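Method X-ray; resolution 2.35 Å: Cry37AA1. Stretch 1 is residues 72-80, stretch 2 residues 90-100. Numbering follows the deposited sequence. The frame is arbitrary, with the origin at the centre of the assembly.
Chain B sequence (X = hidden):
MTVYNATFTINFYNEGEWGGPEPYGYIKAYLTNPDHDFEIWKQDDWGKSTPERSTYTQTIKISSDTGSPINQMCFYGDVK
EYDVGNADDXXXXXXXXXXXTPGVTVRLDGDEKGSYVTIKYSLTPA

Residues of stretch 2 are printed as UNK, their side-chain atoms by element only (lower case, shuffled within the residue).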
ATOM      1  N   GLN B  72      19.625   1.098   9.158  1.00 37.19           N
ATOM      2  CA  GLN B  72      18.906   0.160  10.017  1.00 35.95           C
ATOM      3  C   GLN B  72      18.529   0.786  11.352  1.00 34.57           C
ATOM      4  O   GLN B  72      19.337   1.453  11.979  1.00 33.10           O
ATOM      5  CB  GLN B  72      19.801  -1.080  10.309  1.00 35.39           C
ATOM      6  CG  GLN B  72      19.247  -2.129  11.255  1.00 38.34           C
ATOM      7  CD  GLN B  72      20.192  -3.379  11.420  1.00 44.75           C
ATOM      8  OE1 GLN B  72      20.563  -4.057  10.437  1.00 49.93           O
ATOM      9  NE2 GLN B  72      20.579  -3.654  12.659  1.00 41.24           N
ATOM     10  N   MET B  73      17.331   0.486  11.850  1.00 33.40           N
ATOM     11  CA  MET B  73      16.991   0.961  13.144  1.00 32.00           C
ATOM     12  C   MET B  73      16.014  -0.001  13.706  1.00 31.62           C
ATOM     13  O   MET B  73      15.169  -0.523  12.960  1.00 32.27           O
ATOM     14  CB  MET B  73      16.463   2.398  12.977  1.00 33.44           C
ATOM     15  CG  MET B  73      16.056   3.038  14.257  1.00 36.20           C
ATOM     16  SD  MET B  73      16.578   4.782  14.525  1.00 43.63           S
ATOM     17  CE  MET B  73      17.176   5.479  13.101  1.00 28.31           C
ATOM     18  N   CYS B  74      16.121  -0.286  15.008  1.00 29.86           N
ATOM     19  CA  CYS B  74      15.340  -1.310  15.610  1.00 28.18           C
ATOM     20  C   CYS B  74      14.534  -0.677  16.687  1.00 27.95           C
ATOM     21  O   CYS B  74      15.032   0.216  17.341  1.00 29.57           O
ATOM     22  CB  CYS B  74      16.260  -2.417  16.162  1.00 28.70           C
ATOM     23  SG  CYS B  74      17.206  -3.256  14.864  1.00 31.37           S
ATOM     24  N   PHE B  75      13.283  -1.111  16.910  1.00 26.91           N
ATOM     25  CA  PHE B  75      12.412  -0.357  17.817  1.00 25.22           C
ATOM     26  C   PHE B  75      11.727  -1.324  18.735  1.00 25.86           C
ATOM     27  O   PHE B  75      11.436  -2.462  18.329  1.00 26.77           O
ATOM     28  CB  PHE B  75      11.327   0.408  17.030  1.00 24.57           C
ATOM     29  CG  PHE B  75      11.846   1.419  16.059  1.00 24.86           C
ATOM     30  CD1 PHE B  75      12.052   1.076  14.724  1.00 27.46           C
ATOM     31  CD2 PHE B  75      12.080   2.730  16.453  1.00 24.76           C
ATOM     32  CE1 PHE B  75      12.553   2.016  13.794  1.00 27.65           C
ATOM     33  CE2 PHE B  75      12.522   3.735  15.513  1.00 25.22           C
ATOM     34  CZ  PHE B  75      12.804   3.376  14.200  1.00 22.22           C
ATOM     35  N   TYR B  76      11.387  -0.886  19.938  1.00 25.75           N
ATOM     36  CA  TYR B  76      10.486  -1.683  20.795  1.00 26.11           C
ATOM     37  C   TYR B  76       9.863  -0.806  21.804  1.00 25.57           C
ATOM     38  O   TYR B  76      10.352   0.295  22.045  1.00 27.00           O
ATOM     39  CB  TYR B  76      11.254  -2.781  21.531  1.00 27.69           C
ATOM     40  CG  TYR B  76      12.315  -2.316  22.565  1.00 26.36           C
ATOM     41  CD1 TYR B  76      12.044  -2.398  23.910  1.00 27.18           C
ATOM     42  CD2 TYR B  76      13.576  -1.859  22.174  1.00 27.89           C
ATOM     43  CE1 TYR B  76      12.989  -2.051  24.864  1.00 25.70           C
ATOM     44  CE2 TYR B  76      14.535  -1.480  23.130  1.00 27.95           C
ATOM     45  CZ  TYR B  76      14.211  -1.611  24.462  1.00 29.78           C
ATOM     46  OH  TYR B  76      15.069  -1.290  25.453  1.00 33.70           O
ATOM     47  N   GLY B  77       8.826  -1.305  22.441  1.00 26.10           N
ATOM     48  CA  GLY B  77       8.038  -0.459  23.285  1.00 25.97           C
ATOM     49  C   GLY B  77       7.389  -1.263  24.380  1.00 27.40           C
ATOM     50  O   GLY B  77       7.108  -2.478  24.212  1.00 27.28           O
ATOM     51  N   ASP B  78       7.162  -0.577  25.494  1.00 27.26           N
ATOM     52  CA  ASP B  78       6.289  -1.027  26.549  1.00 30.96           C
ATOM     53  C   ASP B  78       5.209   0.045  26.623  1.00 31.55           C
ATOM     54  O   ASP B  78       5.396   1.079  27.274  1.00 32.44           O
ATOM     55  CB  ASP B  78       7.031  -1.031  27.916  1.00 30.02           C
ATOM     56  CG  ASP B  78       6.199  -1.653  29.032  1.00 34.21           C
ATOM     57  OD1 ASP B  78       4.941  -1.753  28.946  1.00 34.09           O
ATOM     58  OD2 ASP B  78       6.836  -2.177  29.970  1.00 38.83           O
ATOM     59  N   VAL B  79       4.096  -0.181  25.950  1.00 33.17           N
ATOM     60  CA  VAL B  79       3.077   0.869  25.754  1.00 33.45           C
ATOM     61  C   VAL B  79       1.743   0.314  26.182  1.00 36.07           C
ATOM     62  O   VAL B  79       1.318  -0.725  25.705  1.00 36.31           O
ATOM     63  CB  VAL B  79       3.025   1.332  24.267  1.00 33.18           C
ATOM     64  CG1 VAL B  79       1.999   2.479  24.053  1.00 29.29           C
ATOM     65  CG2 VAL B  79       4.412   1.748  23.789  1.00 28.95           C
ATOM     66  N   LYS B  80       1.103   1.051  27.071  1.00 39.96           N
ATOM     67  CA  LYS B  80      -0.162   0.702  27.648  1.00 42.67           C
ATOM     68  C   LYS B  80      -1.271   1.730  27.710  1.00 46.18           C
ATOM     69  O   LYS B  80      -1.140   2.952  27.695  1.00 46.78           O
ATOM     70  CB  LYS B  80       0.016   0.177  29.063  1.00 42.86           C
ATOM     71  CG  LYS B  80       0.740  -1.093  29.190  1.00 43.93           C
ATOM     72  CD  LYS B  80       0.919  -1.459  30.597  1.00 45.60           C
ATOM     73  CE  LYS B  80       2.106  -2.304  30.751  1.00 49.50           C
ATOM     74  NZ  LYS B  80       2.010  -3.154  31.906  1.00 54.64           N
ATOM     75  N   UNK B  90      -2.653  -3.452  26.317  1.00 38.39           N
ATOM     76  CA  UNK B  90      -1.281  -3.387  25.863  1.00 35.37           C
ATOM     77  C   UNK B  90      -1.265  -3.072  24.399  1.00 34.52           C
ATOM     78  O   UNK B  90      -1.924  -3.777  23.636  1.00 35.23           O
ATOM     79  c   UNK B  90       0.838  -4.713  25.646  1.00 32.14           C
ATOM     80  c   UNK B  90      -0.512  -4.704  26.245  1.00 35.50           C
ATOM     81  c   UNK B  90      -0.380  -4.773  27.788  1.00 36.19           C
ATOM     82  c   UNK B  90      -0.710  -6.016  28.301  1.00 33.54           C
ATOM     83  N   UNK B  91      -0.544  -2.015  24.012  1.00 33.12           N
ATOM     84  CA  UNK B  91      -0.327  -1.594  22.641  1.00 31.67           C
ATOM     85  C   UNK B  91       1.043  -2.088  22.120  1.00 33.26           C
ATOM     86  O   UNK B  91       1.231  -2.154  20.865  1.00 32.58           O
ATOM     87  c   UNK B  91      -0.340  -0.059  22.524  1.00 32.52           C
ATOM     88  c   UNK B  91      -2.501   0.357  23.724  1.00 31.22           C
ATOM     89  c   UNK B  91      -1.540   2.278  22.433  1.00 30.75           C
ATOM     90  c   UNK B  91      -1.681   0.734  22.508  1.00 34.01           C
ATOM     91  N   UNK B  92       1.988  -2.420  23.038  1.00 31.71           N
ATOM     92  CA  UNK B  92       3.318  -2.951  22.637  1.00 31.84           C
ATOM     93  C   UNK B  92       3.993  -3.615  23.847  1.00 32.52           C
ATOM     94  O   UNK B  92       3.859  -3.110  24.970  1.00 33.08           O
ATOM     95  c   UNK B  92       4.224  -1.872  22.060  1.00 29.65           C
ATOM     96  N   UNK B  93       4.661  -4.739  23.598  1.00 30.46           N
ATOM     97  CA  UNK B  93       5.382  -5.466  24.609  1.00 30.36           C
ATOM     98  C   UNK B  93       6.866  -5.299  24.356  1.00 30.15           C
ATOM     99  O   UNK B  93       7.311  -5.322  23.205  1.00 29.49           O
ATOM    100  c   UNK B  93       2.682  -7.480  23.880  1.00 28.53           C
ATOM    101  c   UNK B  93       3.343  -7.881  26.135  1.00 31.83           C
ATOM    102  c   UNK B  93       3.659  -7.413  24.869  1.00 30.72           C
ATOM    103  c   UNK B  93       1.094  -8.456  25.384  1.00 35.56           C
ATOM    104  c   UNK B  93       5.077  -6.943  24.549  1.00 30.56           C
ATOM    105  c   UNK B  93       2.082  -8.391  26.411  1.00 33.02           C
ATOM    106  c   UNK B  93       1.378  -7.981  24.146  1.00 29.29           C
ATOM    107  o   UNK B  93      -0.187  -8.960  25.672  1.00 37.62           O
ATOM    108  N   UNK B  94       7.642  -5.110  25.431  1.00 30.20           N
ATOM    109  CA  UNK B  94       9.024  -4.770  25.162  1.00 30.09           C
ATOM    110  C   UNK B  94       9.863  -5.973  24.755  1.00 30.03           C
ATOM    111  O   UNK B  94      10.941  -5.785  24.298  1.00 31.38           O
ATOM    112  c   UNK B  94       9.533  -4.138  26.488  1.00 30.47           C
ATOM    113  c   UNK B  94       8.708  -4.819  27.614  1.00 31.63           C
ATOM    114  c   UNK B  94       7.267  -4.927  26.860  1.00 31.32           C
ATOM    115  N   UNK B  95       9.385  -7.193  24.838  1.00 30.08           N
ATOM    116  CA  UNK B  95      10.205  -8.231  24.316  1.00 31.90           C
ATOM    117  C   UNK B  95      10.223  -8.205  22.772  1.00 32.51           C
ATOM    118  O   UNK B  95      11.007  -8.921  22.140  1.00 33.44           O
ATOM    119  c   UNK B  95       9.731  -9.596  24.823  1.00 32.52           C
ATOM    120  o   UNK B  95       8.389  -9.769  24.374  1.00 37.83           O
ATOM    121  N   UNK B  96       9.384  -7.405  22.136  1.00 31.80           N
ATOM    122  CA  UNK B  96       9.311  -7.511  20.683  1.00 30.06           C
ATOM    123  C   UNK B  96      10.070  -6.368  20.043  1.00 29.32           C
ATOM    124  O   UNK B  96       9.600  -5.214  20.121  1.00 29.47           O
ATOM    125  o   UNK B  96       5.676  -6.091  18.418  1.00 33.36           O
ATOM    126  c   UNK B  96       7.753  -7.334  18.654  1.00 29.04           C
ATOM    127  c   UNK B  96       7.832  -7.485  20.197  1.00 30.03           C
ATOM    128  c   UNK B  96       6.324  -7.105  18.129  1.00 32.21           C
ATOM    129  n   UNK B  96       5.845  -8.050  17.367  1.00 28.87           N
ATOM    130  N   UNK B  97      11.162  -6.702  19.347  1.00 25.84           N
ATOM    131  CA  UNK B  97      11.968  -5.782  18.616  1.00 26.32           C
ATOM    132  C   UNK B  97      11.710  -5.902  17.123  1.00 27.05           C
ATOM    133  O   UNK B  97      11.721  -7.041  16.575  1.00 26.49           O
ATOM    134  c   UNK B  97      14.364  -5.566  22.645  1.00 28.04           C
ATOM    135  n   UNK B  97      13.679  -6.061  23.907  1.00 26.22           N
ATOM    136  c   UNK B  97      14.039  -5.373  20.110  1.00 27.07           C
ATOM    137  c   UNK B  97      13.646  -6.147  21.369  1.00 27.35           C
ATOM    138  c   UNK B  97      13.474  -6.087  18.853  1.00 28.09           C
ATOM    139  N   UNK B  98      11.453  -4.767  16.447  1.00 27.03           N
ATOM    140  CA  UNK B  98      11.246  -4.805  14.957  1.00 25.37           C
ATOM    141  C   UNK B  98      12.091  -3.739  14.343  1.00 26.37           C
ATOM    142  O   UNK B  98      12.030  -2.602  14.787  1.00 27.61           O
ATOM    143  c   UNK B  98       9.703  -4.615  14.526  1.00 26.60           C
ATOM    144  c   UNK B  98       8.781  -5.548  15.357  1.00 22.29           C
ATOM    145  c   UNK B  98       9.481  -4.933  13.022  1.00 24.11           C
ATOM    146  N   UNK B  99      12.878  -4.085  13.325  1.00 25.32           N
ATOM    147  CA  UNK B  99      13.785  -3.143  12.689  1.00 26.95           C
ATOM    148  C   UNK B  99      13.296  -2.803  11.241  1.00 26.95           C
ATOM    149  O   UNK B  99      12.622  -3.592  10.626  1.00 25.99           O
ATOM    150  c   UNK B  99      15.215  -3.802  12.588  1.00 27.21           C
ATOM    151  s   UNK B  99      15.748  -4.582  14.224  1.00 31.65           S
ATOM    152  N   UNK B 100      13.731  -1.677  10.694  1.00 27.93           N
ATOM    153  CA  UNK B 100      13.542  -1.391   9.283  1.00 30.73           C
ATOM    154  C   UNK B 100      14.628  -0.439   8.771  1.00 31.74           C
ATOM    155  O   UNK B 100      15.275   0.234   9.552  1.00 33.54           O
ATOM    156  o   UNK B 100      12.158   0.483   9.922  1.00 28.36           O
ATOM    157  c   UNK B 100      12.185  -0.682   9.101  1.00 30.55           C
TER
HETATM  158  O   HOH W   1       7.750  -3.572  21.273  1.00 26.44           O
HETATM  159  O   HOH W   2       3.647  -3.761  27.711  1.00 27.68           O

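Position 90 carries four carbons, forked at the first, with one arm two carbons long; this is Ile 90, paired with Lys 80 across the sheet, its CG1 4.1 Å from CG of Lys 80. At position 91 four carbons fork at the second, which defines Leu 91. The chain turns a corner here, and Leu 91 N donates to Val 79 O at 2.8 Å while its CB packs 3.8 Å from Val 79 CG1. A single carbon marks position 92 as Ala 92. Its N and O bond Val 79 O (3.2 Å) and Val 79 N (3.1 Å), and its CB lies 4.0 Å from Val 79 CG2. Val 79 O accepts from both Leu 91 N and Ala 92 N, and the register shifts by one here, a beta bulge.

Position 93 has one carbon, then a six-carbon ring bearing an oxygen: Tyr 93, whose CB points away from stretch 1. At 94 three carbons close a ring onto the backbone N, so the residue is Pro 94; its CB sits 4.0 Å from CD1 of Tyr 76. Without an amide hydrogen, its N cannot bond Gly 77 O, although the two atoms are 2.9 Å apart. Position 95, one carbon and one oxygen, touches nothing on stretch 1; it is Ser 95. Three carbons, the third carrying an oxygen and a nitrogen, identify position 96 as Gln 96, whose backbone O approaches Tyr 76 CB at 3.3 Å. It ends a type I turn begun at Tyr 93.

At position 97 four carbons run in a row and end in a nitrogen; the last carbon and the nitrogen lie over one face of the Tyr 76 ring, hence Lys 97. NZ is 4.2 Å from the ring centroid in a cation-pi contact, and also donates to Pro 94 O at 2.8 Å. Position 98 has one carbon bearing two others, Val 98; its N and O bond Phe 75 O (3.0 Å) and Phe 75 N (2.9 Å). One carbon and a sulfur, 2.1 Å from Cys 74 SG, make position 99 Cys 99, joined to Cys 74 by a disulfide. One carbon and one oxygen at position 100 give Ser 100, its OG 4.2 Å from Phe 75 CE1, near the ring plane at the edge.

Two antiparallel ladders thus hold the stretches together, with the turn between them shifting the register by two. In that gap water 1 accepts from Gly 77 N at 2.8 Å, while water 2 joins Asp 78 OD1 (2.7 Å) to Ala 92 O (2.8 Å). Beyond the turn, the disulfide locks the second ladder covalently, between the backbone pairs Phe 75–Val 98 and Met 73–Ser 100.

Stretch 2, residues 90-100: ILAYPSQKVCS
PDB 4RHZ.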